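Local coordinates for SnoaL-like domain-containing protein (Novosphingobium aromaticivorans, PDB 2RFR) that is of unknown function but belongs to the SnoaL-like branch of the NTF2 superfamily, with a cystatin-like fold of curved sheet and packed helices, at residues Glu38-Ser41 against Glu42-Glu46; Phe125-Pro129 against Ala130-Ala134. All coordinates share one frame; numbering follows the deposited sequence.

Interaction 1: residues Glu38-Ser41 against Glu42-Glu46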
ATOM      1  N   GLU A  38      20.038  -9.815   8.504  1.00 10.78           N
ATOM      2  CA  GLU A  38      20.989  -8.709   8.547  1.00 11.68           C
ATOM      3  C   GLU A  38      20.450  -7.466   7.866  1.00 10.92           C
ATOM      4  O   GLU A  38      20.490  -6.376   8.418  1.00 11.25           O
ATOM      5  CB  GLU A  38      22.285  -9.167   7.840  1.00 14.88           C
ATOM      6  CG  GLU A  38      23.403  -8.139   7.835  1.00 20.07           C
ATOM      7  CD  GLU A  38      24.625  -8.680   7.153  1.00 22.57           C
ATOM      8  OE1 GLU A  38      24.718  -8.601   5.899  1.00 31.52           O
ATOM      9  OE2 GLU A  38      25.460  -9.226   7.891  1.00 33.32           O
ATOM     10  N   ALA A  39      20.011  -7.588   6.620  1.00 11.05           N
ATOM     11  CA  ALA A  39      19.501  -6.430   5.920  1.00 11.43           C
ATOM     12  C   ALA A  39      18.298  -5.839   6.581  1.00  9.42           C
ATOM     13  O   ALA A  39      18.130  -4.628   6.625  1.00 10.31           O
ATOM     14  CB  ALA A  39      19.242  -6.760   4.448  1.00 12.47           C
ATOM     15  N   LEU A  40      17.428  -6.688   7.114  1.00  9.16           N
ATOM     16  CA  LEU A  40      16.259  -6.172   7.849  1.00  8.81           C
ATOM     17  C   LEU A  40      16.685  -5.330   9.058  1.00  8.80           C
ATOM     18  O   LEU A  40      16.185  -4.237   9.280  1.00  8.87           O
ATOM     19  CB  LEU A  40      15.342  -7.320   8.234  1.00  8.89           C
ATOM     20  CG  LEU A  40      14.093  -6.985   9.014  1.00  8.51           C
ATOM     21  CD1 LEU A  40      12.965  -7.942   8.684  1.00  9.56           C
ATOM     22  CD2 LEU A  40      14.363  -6.977  10.563  1.00  9.99           C
ATOM     23  N   SER A  41      17.656  -5.825   9.818  1.00  9.64           N
ATOM     24  CA  SER A  41      18.137  -5.087  10.975  1.00  8.70           C
ATOM     25  C   SER A  41      18.756  -3.763  10.587  1.00  9.38           C
ATOM     26  O   SER A  41      18.675  -2.781  11.372  1.00  9.75           O
ATOM     27  CB  SER A  41      19.102  -5.934  11.800  1.00 10.39           C
ATOM     28  OG  SER A  41      20.402  -6.044  11.187  1.00 10.85           O
ATOM     29  N   GLU A  42      19.355  -3.694   9.399  1.00  9.54           N
ATOM     30  CA  GLU A  42      19.977  -2.477   8.891  1.00  9.93           C
ATOM     31  C   GLU A  42      19.003  -1.442   8.385  1.00  9.14           C
ATOM     32  O   GLU A  42      19.427  -0.324   8.064  1.00 11.06           O
ATOM     33  CB  GLU A  42      21.029  -2.848   7.842  1.00 11.19           C
ATOM     34  CG  GLU A  42      22.203  -3.633   8.445  1.00 13.51           C
ATOM     35  CD  GLU A  42      23.105  -4.311   7.452  1.00 17.52           C
ATOM     36  OE1 GLU A  42      22.807  -4.314   6.232  1.00 21.61           O
ATOM     37  OE2 GLU A  42      24.141  -4.854   7.927  1.00 21.64           O
ATOM     38  N   LEU A  43      17.708  -1.724   8.395  1.00  9.99           N
ATOM     39  CA  LEU A  43      16.719  -0.668   8.244  1.00  9.90           C
ATOM     40  C   LEU A  43      16.717   0.299   9.433  1.00  8.76           C
ATOM     41  O   LEU A  43      16.240   1.429   9.271  1.00 10.03           O
ATOM     42  CB  LEU A  43      15.334  -1.278   8.069  1.00  8.49           C
ATOM     43  CG  LEU A  43      15.121  -2.226   6.882  1.00  8.91           C
ATOM     44  CD1 LEU A  43      13.710  -2.844   6.998  1.00 10.49           C
ATOM     45  CD2 LEU A  43      15.283  -1.501   5.542  1.00 10.88           C
ATOM     46  N   TRP A  44      17.176  -0.181  10.593  1.00  9.15           N
ATOM     47  CA  TRP A  44      17.283   0.594  11.806  1.00  9.22           C
ATOM     48  C   TRP A  44      18.662   1.151  12.012  1.00 10.50           C
ATOM     49  O   TRP A  44      19.656   0.623  11.533  1.00 11.36           O
ATOM     50  CB  TRP A  44      16.984  -0.304  13.022  1.00  9.69           C
ATOM     51  CG  TRP A  44      15.512  -0.510  13.391  1.00  9.49           C
ATOM     52  CD1 TRP A  44      14.817   0.101  14.360  1.00  8.72           C
ATOM     53  CD2 TRP A  44      14.609  -1.497  12.784  1.00  8.16           C
ATOM     54  NE1 TRP A  44      13.560  -0.409  14.421  1.00  9.69           N
ATOM     55  CE2 TRP A  44      13.409  -1.403  13.478  1.00  8.56           C
ATOM     56  CE3 TRP A  44      14.730  -2.458  11.786  1.00  8.78           C
ATOM     57  CZ2 TRP A  44      12.314  -2.215  13.187  1.00  9.83           C
ATOM     58  CZ3 TRP A  44      13.630  -3.257  11.488  1.00  9.81           C
ATOM     59  CH2 TRP A  44      12.448  -3.134  12.200  1.00  9.29           C
ATOM     60  N   VAL A  45      18.712   2.222  12.794  1.00  9.69           N
ATOM     61  CA  VAL A  45      19.969   2.702  13.427  1.00 10.07           C
ATOM     62  C   VAL A  45      20.536   1.586  14.283  1.00 10.21           C
ATOM     63  O   VAL A  45      19.844   0.638  14.692  1.00  9.98           O
ATOM     64  CB  VAL A  45      19.757   4.018  14.194  1.00 10.64           C
ATOM     65  CG1 VAL A  45      19.267   5.128  13.251  1.00 11.44           C
ATOM     66  CG2 VAL A  45      18.859   3.842  15.409  1.00 12.22           C
ATOM     67  N   GLU A  46      21.828   1.700  14.602  0.50 11.36           N
ATOM     68  CA  GLU A  46      22.498   0.614  15.316  0.50 10.67           C
ATOM     69  C   GLU A  46      21.823   0.220  16.617  0.50 12.21           C
ATOM     70  O   GLU A  46      21.729  -0.958  16.926  0.50 12.73           O
ATOM     71  CB  GLU A  46      23.972   0.993  15.640  0.50 12.50           C
ATOM     72  CG  GLU A  46      24.679  -0.019  16.584  0.50 14.56           C
ATOM     73  CD  GLU A  46      24.755  -1.450  16.045  0.50 17.58           C
ATOM     74  OE1 GLU A  46      24.971  -1.630  14.844  0.50 17.79           O
ATOM     75  OE2 GLU A  46      24.593  -2.411  16.832  0.50 21.56           O
TER
HETATM   76  O   HOH W   1      23.245  -6.525   4.513  1.00 34.13           O

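Interaction 2: residues Phe125-Pro129 against Ala130-Ala134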
ATOM      1  N   PHE A 125      11.730   7.616  12.760  1.00  8.32           N
ATOM      2  CA  PHE A 125      12.890   7.590  11.873  1.00  8.51           C
ATOM      3  C   PHE A 125      13.771   8.783  12.158  1.00  8.93           C
ATOM      4  O   PHE A 125      13.322   9.816  12.650  1.00  9.56           O
ATOM      5  CB  PHE A 125      12.460   7.644  10.404  1.00  8.76           C
ATOM      6  CG  PHE A 125      11.492   6.590   9.984  1.00  8.18           C
ATOM      7  CD1 PHE A 125      10.172   6.783  10.165  1.00  8.49           C
ATOM      8  CD2 PHE A 125      11.905   5.387   9.479  1.00  8.61           C
ATOM      9  CE1 PHE A 125       9.256   5.805   9.808  1.00  8.83           C
ATOM     10  CE2 PHE A 125      11.001   4.371   9.121  1.00  9.02           C
ATOM     11  CZ  PHE A 125       9.664   4.596   9.325  1.00  9.31           C
ATOM     12  N   ARG A 126      15.015   8.666  11.720  1.00  9.93           N
ATOM     13  CA  ARG A 126      15.882   9.838  11.687  1.00 11.92           C
ATOM     14  C   ARG A 126      16.785   9.817  10.494  1.00 10.90           C
ATOM     15  O   ARG A 126      17.123   8.798   9.950  1.00 10.39           O
ATOM     16  CB  ARG A 126      16.612  10.019  12.976  1.00 17.30           C
ATOM     17  CG  ARG A 126      17.699   9.134  13.217  1.00 18.30           C
ATOM     18  CD  ARG A 126      18.518   9.751  14.392  1.00 25.69           C
ATOM     19  NE  ARG A 126      19.576   8.847  14.692  1.00 23.50           N
ATOM     20  CZ  ARG A 126      19.641   8.002  15.723  1.00 23.72           C
ATOM     21  NH1 ARG A 126      18.710   7.956  16.677  1.00 22.60           N
ATOM     22  NH2 ARG A 126      20.713   7.235  15.798  1.00 27.37           N
ATOM     23  N   ARG A 127      17.172  11.017  10.100  1.00  9.79           N
ATOM     24  CA  ARG A 127      18.076  11.191   8.980  1.00 10.47           C
ATOM     25  C   ARG A 127      19.459  10.902   9.487  1.00 12.60           C
ATOM     26  O   ARG A 127      19.911  11.573  10.372  1.00 21.30           O
ATOM     27  CB  ARG A 127      17.990  12.643   8.476  1.00 12.20           C
ATOM     28  CG  ARG A 127      18.719  12.862   7.151  1.00 12.32           C
ATOM     29  CD  ARG A 127      18.878  14.386   6.878  1.00 13.11           C
ATOM     30  NE  ARG A 127      17.594  15.103   6.935  1.00 12.73           N
ATOM     31  CZ  ARG A 127      16.690  15.076   5.939  1.00 12.25           C
ATOM     32  NH1 ARG A 127      16.920  14.454   4.764  1.00 12.48           N
ATOM     33  NH2 ARG A 127      15.547  15.734   6.076  1.00 12.36           N
ATOM     34  N   THR A 128      20.176  10.018   8.876  1.00 13.24           N
ATOM     35  CA  THR A 128      21.560   9.725   9.230  1.00 14.94           C
ATOM     36  C   THR A 128      22.403  10.108   8.051  1.00 15.65           C
ATOM     37  O   THR A 128      21.892  10.335   6.971  1.00 17.30           O
ATOM     38  CB  THR A 128      21.770   8.216   9.512  1.00 13.71           C
ATOM     39  OG1 THR A 128      21.885   7.466   8.285  1.00 13.95           O
ATOM     40  CG2 THR A 128      20.659   7.640  10.427  1.00 13.89           C
ATOM     41  N   PRO A 129      23.732  10.123   8.231  1.00 17.97           N
ATOM     42  CA  PRO A 129      24.582  10.420   7.071  1.00 19.98           C
ATOM     43  C   PRO A 129      24.443   9.454   5.909  1.00 21.90           C
ATOM     44  O   PRO A 129      24.744   9.841   4.770  1.00 27.08           O
ATOM     45  CB  PRO A 129      26.001  10.407   7.671  1.00 21.58           C
ATOM     46  CG  PRO A 129      25.813  10.770   9.092  1.00 21.14           C
ATOM     47  CD  PRO A 129      24.496  10.090   9.489  1.00 19.71           C
ATOM     48  N   ALA A 130      23.960   8.238   6.155  1.00 19.07           N
ATOM     49  CA  ALA A 130      23.787   7.227   5.131  1.00 19.77           C
ATOM     50  C   ALA A 130      22.313   7.142   4.662  1.00 20.33           C
ATOM     51  O   ALA A 130      21.963   6.215   3.924  1.00 20.55           O
ATOM     52  CB  ALA A 130      24.183   5.899   5.662  1.00 23.11           C
ATOM     53  N   GLY A 131      21.476   8.079   5.095  1.00 17.26           N
ATOM     54  CA  GLY A 131      20.059   8.084   4.721  1.00 15.62           C
ATOM     55  C   GLY A 131      19.136   7.906   5.900  1.00 13.46           C
ATOM     56  O   GLY A 131      19.545   7.742   7.044  1.00 12.62           O
ATOM     57  N   TRP A 132      17.854   7.939   5.626  1.00 11.36           N
ATOM     58  CA  TRP A 132      16.871   7.713   6.661  1.00  9.67           C
ATOM     59  C   TRP A 132      16.981   6.282   7.184  1.00  9.97           C
ATOM     60  O   TRP A 132      17.163   5.344   6.425  1.00 11.02           O
ATOM     61  CB  TRP A 132      15.477   7.975   6.106  1.00  9.03           C
ATOM     62  CG  TRP A 132      15.185   9.420   5.938  1.00  9.36           C
ATOM     63  CD1 TRP A 132      15.366  10.192   4.791  1.00  9.82           C
ATOM     64  CD2 TRP A 132      14.656  10.307   6.916  1.00  9.11           C
ATOM     65  NE1 TRP A 132      14.983  11.471   5.035  1.00 10.95           N
ATOM     66  CE2 TRP A 132      14.525  11.582   6.314  1.00 10.03           C
ATOM     67  CE3 TRP A 132      14.269  10.166   8.243  1.00  9.31           C
ATOM     68  CZ2 TRP A 132      14.027  12.668   7.004  1.00 10.56           C
ATOM     69  CZ3 TRP A 132      13.759  11.243   8.931  1.00 10.66           C
ATOM     70  CH2 TRP A 132      13.664  12.491   8.319  1.00 10.01           C
ATOM     71  N   ARG A 133      16.824   6.152   8.503  1.00  9.22           N
ATOM     72  CA  ARG A 133      16.787   4.846   9.173  1.00  8.88           C
ATOM     73  C   ARG A 133      15.728   4.865  10.261  1.00  9.68           C
ATOM     74  O   ARG A 133      15.408   5.910  10.829  1.00  9.57           O
ATOM     75  CB  ARG A 133      18.151   4.532   9.824  1.00  9.95           C
ATOM     76  CG  ARG A 133      19.308   4.356   8.886  1.00 10.50           C
ATOM     77  CD  ARG A 133      19.235   3.105   8.053  1.00 11.61           C
ATOM     78  NE  ARG A 133      20.392   2.933   7.186  1.00 12.93           N
ATOM     79  CZ  ARG A 133      20.522   3.445   5.983  1.00 14.68           C
ATOM     80  NH1 ARG A 133      19.630   4.261   5.470  1.00 16.29           N
ATOM     81  NH2 ARG A 133      21.605   3.183   5.278  1.00 19.17           N
ATOM     82  N   ALA A 134      15.157   3.698  10.545  1.00  8.96           N
ATOM     83  CA  ALA A 134      14.237   3.556  11.629  1.00  8.96           C
ATOM     84  C   ALA A 134      14.923   3.699  12.982  1.00  9.09           C
ATOM     85  O   ALA A 134      16.054   3.226  13.186  1.00  9.60           O
ATOM     86  CB  ALA A 134      13.519   2.168  11.546  1.00 10.00           C
TER

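Interaction 1: residues Glu38-Ser41 against Glu42-Glu46
The carbonyl oxygen Glu38 O takes two hydrogen bonds at once, from the backbone amide Glu42 N at 3.1 Å and from the hydroxyl Ser41 OG at 2.8 Å. The first is an i to i+4 bond at the C-terminal end of helix 37-41, and the chain goes on through a type I beta turn, Ser41 to Trp44, into strand 44-45. Serine suits the final turn because its hydroxyl, set between the backbone N and the carbonyl carbon (chi1 76°), can reach back to a carbonyl of the same helix. Glu42 N also makes a weak bond to Ala39 O, and i to i+3 bonds follow: Leu43 N binds Leu40 O and Trp44 N binds Ser41 O, each donor standing well above the carbonyl plane. Glu38 and Glu42 lie side by side on the outer surface, their carboxylate planes only 13° apart, with Glu38 CG 3.4 Å from Glu42 OE2. These like charges probably repel, but a water lies within hydrogen-bonding distance of both Glu38 OE1 and Glu42 OE1. A leucine in place of Glu42 would probably deprive that water of one carboxylate oxygen, leaving Glu38 the only one of the pair to hold it. On the inner side, Leu40 packs on Tyr28 and Ala32 and Leu43 on Leu24 of helix 5-33, where branched apolar side chains suit buried sites. Trp44 lies alongside Leu40, and Leu40 CD2 meets Trp44 CZ3 at 3.9 Å, while Leu40 O lies in the plane of the indole at its edge, 3.4 Å from Trp44 CE3.

Interaction 2: residues Phe125-Pro129 against Ala130-Ala134
Over one face of the Trp132 indole lies the aliphatic root of Arg127: its CB sits above the centre of the six-membered ring, 4.1 Å from the centroid and 6° off the normal, a CH-pi contact. The arginine, its CG anti to the backbone N (chi1 -170°), then bends at chi3, and one face of its guanidinium meets Trp132 CZ2, 3.5 Å from Arg127 NH2. The two planes stand 63° apart, so this is no parallel stack. Beyond the pair, Asp17 on helix 5-33 accepts from both Trp132 NE1 and Arg127 NH1, and Asp95 forms a salt bridge with Arg127 NE; the arginine's long chain thus spans the indole to reach acids. Phe125 CB touches Trp132 CE3 at 3.8 Å, and Arg133 O lies at the edge of the phenyl ring, which packs into the apolar side of helix 5-33. All this belongs to a beta hairpin, strands 112-128 and 131-141, closed by a type I turn from Thr128 to Gly131. Arg126 and Arg133 pair through both backbone bonds, as do Thr128 and Gly131. Pro129, with its fixed phi, fits the turn's second position, and Gly131 adopts a positive phi at which a side chain would jam against the preceding carbonyl. Thr128 OG1 works in both directions: it donates to Gly131 O at 2.7 Å, in the carbonyl plane on a lone pair, and accepts from Ala130 N at 3.1 Å. On the face of the sheet that carries Thr128 and Arg133, Thr128 CG2 touches Arg133 CG at 3.9 Å, and Arg133 curls back, its NH1 bonding Trp132 O at 2.9 Å.

How the interactions relate
Interaction 1 comes first along the chain and interaction 2 much later, yet their centres lie about 11 Å apart and they touch directly. Strand 44-45, entered from the turn Ser41 to Trp44, runs beside strand 131-141 of the hairpin: Leu43 O and Val45 N both probably hydrogen-bond to the backbone of Ala134, at Ala134 N and Ala134 O. Val45 also packs against Arg126, Thr128 and Arg133 on one face of the hairpin, whereas Phe125 and Trp132 meet helix 5-33, which Leu43 and Trp44 reach too. The exit from helix 37-41 is therefore joined to the start of strand 131-141, near the hairpin turn, and one long helix covers parts of both within the SnoaL-like domain.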